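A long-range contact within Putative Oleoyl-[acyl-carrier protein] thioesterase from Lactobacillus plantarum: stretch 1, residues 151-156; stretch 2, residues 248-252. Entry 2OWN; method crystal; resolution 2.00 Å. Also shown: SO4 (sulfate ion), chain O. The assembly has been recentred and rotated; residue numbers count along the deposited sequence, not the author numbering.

Stretch 1 151-156: RPISFE
Stretch 2 (248-252) CEVTI

How does the strand present itself to the loop? Residues 248-252 belong to a β-strand that runs on in both directions, with phi between about -151° and -116° and psi near 130°, while residues 151-156 form an extended loop with phi/psi of -72/164 at Pro-152, -67/139 at Ile-153, -71/112 at Ser-154 and -61/127 at Phe-155. The end-to-end directions of the touching parts differ by 114°, and no backbone-to-backbone hydrogen bond joins the two. The nearest CA atoms are those of Pro-152 and Thr-251, 4.8 Å apart, and the contact buries 270 Å² in all, with the largest areas covered by the other stretch on Glu-249 (70 Å²), Thr-251 (65 Å²) and Pro-152 (59 Å²). Cys-248, buried with chi1 -179° (t), lies out of reach, so the contact begins one residue later.

What does Glu-249 contribute? Its CA-to-CB bond points toward the loop, and chi1 -81° (m), chi2 -172° (t) and chi3 -55° carry the carboxylate to the backbone beyond Ser-154. There Glu-249 OE2 accepts a hydrogen bond from Phe-155 N at 3.3 Å, with an N-H...O angle of 157°. A long acidic side chain suits this place because it can satisfy an amide that the strand backbone does not reach. The other oxygen, Glu-249 OE1, accepts a hydrogen bond from a water at 3.0 Å, and that water also lies 3.2 Å from Ser-154 OG, in a hydrogen bond. Ser-154 points its CB away with chi1 -173° (t), whereas Phe-155 starts toward the strand, its CB 3.8 Å from Glu-249 OE2, before chi1 -171° (t) and chi2 85° lead the ring away. At the backbone, Glu-249 O packs 3.6 Å from Pro-152 CG.

Why does Val-250 matter if its side chain turns away? Strand alternation sends its CB away from the loop, with chi1 173° (t), and leaves its backbone to face the contact: its C atom is 4.1 Å from Pro-152 CB. Its carbonyl is bridged to the loop by a second water, which donates to Val-250 O at 2.9 Å and to Ile-153 O at 2.7 Å. The same water is hydrogen-bonded to Thr-251 OG1 at 2.7 Å.

What makes Thr-251 the tightest point? Its CB points toward the loop again, and chi1 -64° (m) sets Thr-251 OG1 to accept a hydrogen bond from Ile-153 N at 2.7 Å, with an angle of 159°. A short, branched hydroxyl side chain fits the close approach here, as Thr-251 OG1 also lies 3.4 Å from both CA and CB of Pro-152. The proline, its ring puckered C-gamma exo, points toward the strand and offers a compact nonpolar surface. Ile-153 has its CB sideways, 3.6 Å from Thr-251 OG1, with chi1 -64° (m) and chi2 175° (t). Ile-252 (chi1 -55°, m; chi2 176°, t) is buried but out of reach, and the contact ends before it.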

# COMPACT_ATOMS: atom_id res chain seq x y z
N ARG B 151 -3.38 -8.26 26.61
CA ARG B 151 -4.17 -7.04 26.45
C ARG B 151 -3.30 -5.80 26.24
O ARG B 151 -2.20 -5.72 26.83
CB ARG B 151 -5.07 -6.73 27.67
CG ARG B 151 -6.33 -7.54 27.81
CD ARG B 151 -7.07 -7.09 29.06
NE ARG B 151 -8.43 -7.64 29.19
CZ ARG B 151 -9.24 -7.45 30.24
NH1 ARG B 151 -8.88 -6.72 31.32
NH2 ARG B 151 -10.46 -8.01 30.22
N PRO B 152 -3.78 -4.83 25.40
CA PRO B 152 -3.05 -3.56 25.32
C PRO B 152 -3.28 -2.75 26.62
O PRO B 152 -4.21 -3.05 27.40
CB PRO B 152 -3.69 -2.84 24.11
CG PRO B 152 -4.55 -3.81 23.45
CD PRO B 152 -4.92 -4.84 24.46
N ILE B 153 -2.42 -1.75 26.83
CA ILE B 153 -2.51 -0.84 27.98
C ILE B 153 -3.80 -0.02 27.78
O ILE B 153 -4.14 0.35 26.64
CB ILE B 153 -1.28 0.12 28.09
CG1 ILE B 153 0.01 -0.68 28.37
CG2 ILE B 153 -1.47 1.18 29.20
CD1 ILE B 153 1.28 0.18 28.38
N SER B 154 -4.54 0.20 28.88
CA SER B 154 -5.77 0.99 28.84
C SER B 154 -5.28 2.43 28.61
O SER B 154 -4.56 2.97 29.46
CB SER B 154 -6.60 0.86 30.12
OG SER B 154 -7.84 1.52 29.97
N PHE B 155 -5.57 2.97 27.42
CA PHE B 155 -5.11 4.31 27.04
C PHE B 155 -5.64 5.43 27.97
O PHE B 155 -6.85 5.52 28.20
CB PHE B 155 -5.44 4.66 25.57
CG PHE B 155 -4.79 5.93 25.10
CD1 PHE B 155 -3.48 5.90 24.61
CD2 PHE B 155 -5.47 7.17 25.19
CE1 PHE B 155 -2.83 7.09 24.19
CE2 PHE B 155 -4.83 8.37 24.79
CZ PHE B 155 -3.51 8.32 24.30
N GLU B 156 -4.70 6.23 28.49
CA GLU B 156 -4.96 7.38 29.34
C GLU B 156 -4.19 8.56 28.75
O GLU B 156 -2.96 8.50 28.64
CB GLU B 156 -4.54 7.12 30.79
CG GLU B 156 -5.40 6.05 31.46
CD GLU B 156 -5.03 5.74 32.92
OE1 GLU B 156 -3.91 6.09 33.39
OE2 GLU B 156 -5.86 5.10 33.59
N CYS B 248 -10.05 1.56 17.98
CA CYS B 248 -8.92 0.64 18.12
C CYS B 248 -7.95 1.06 19.24
O CYS B 248 -7.62 2.25 19.33
CB CYS B 248 -8.18 0.59 16.78
SG CYS B 248 -6.77 -0.48 16.63
N GLU B 249 -7.57 0.11 20.11
CA GLU B 249 -6.57 0.31 21.21
C GLU B 249 -5.39 -0.60 20.91
O GLU B 249 -5.59 -1.81 20.67
CB GLU B 249 -7.13 0.05 22.61
CG GLU B 249 -7.91 1.23 23.19
CD GLU B 249 -8.29 1.02 24.65
OE1 GLU B 249 -8.94 -0.01 24.95
OE2 GLU B 249 -8.00 1.91 25.48
N VAL B 250 -4.18 -0.03 20.90
CA VAL B 250 -2.93 -0.74 20.58
C VAL B 250 -1.74 -0.39 21.49
O VAL B 250 -1.56 0.77 21.87
CB VAL B 250 -2.54 -0.48 19.07
CG1 VAL B 250 -1.15 -1.06 18.67
CG2 VAL B 250 -3.62 -1.01 18.12
N THR B 251 -0.97 -1.42 21.85
CA THR B 251 0.26 -1.28 22.63
C THR B 251 1.37 -1.95 21.82
O THR B 251 1.22 -3.11 21.42
CB THR B 251 0.13 -1.82 24.05
OG1 THR B 251 -0.84 -1.03 24.74
CG2 THR B 251 1.47 -1.71 24.79
N ILE B 252 2.46 -1.22 21.57
CA ILE B 252 3.61 -1.70 20.80
C ILE B 252 4.87 -1.65 21.67
O ILE B 252 5.12 -0.65 22.34
CB ILE B 252 3.85 -0.88 19.50
CG1 ILE B 252 2.59 -0.84 18.62
CG2 ILE B 252 5.03 -1.45 18.68
CD1 ILE B 252 2.74 0.03 17.37
S SO4 O . -10.38 -9.93 26.36
O1 SO4 O . -8.98 -9.82 26.73
O2 SO4 O . -10.78 -8.71 25.66
O3 SO4 O . -10.55 -11.09 25.48
O4 SO4 O . -11.21 -10.12 27.54
O HOH W 1 -2.57 1.08 24.58
O HOH W 2 -9.40 -0.35 27.92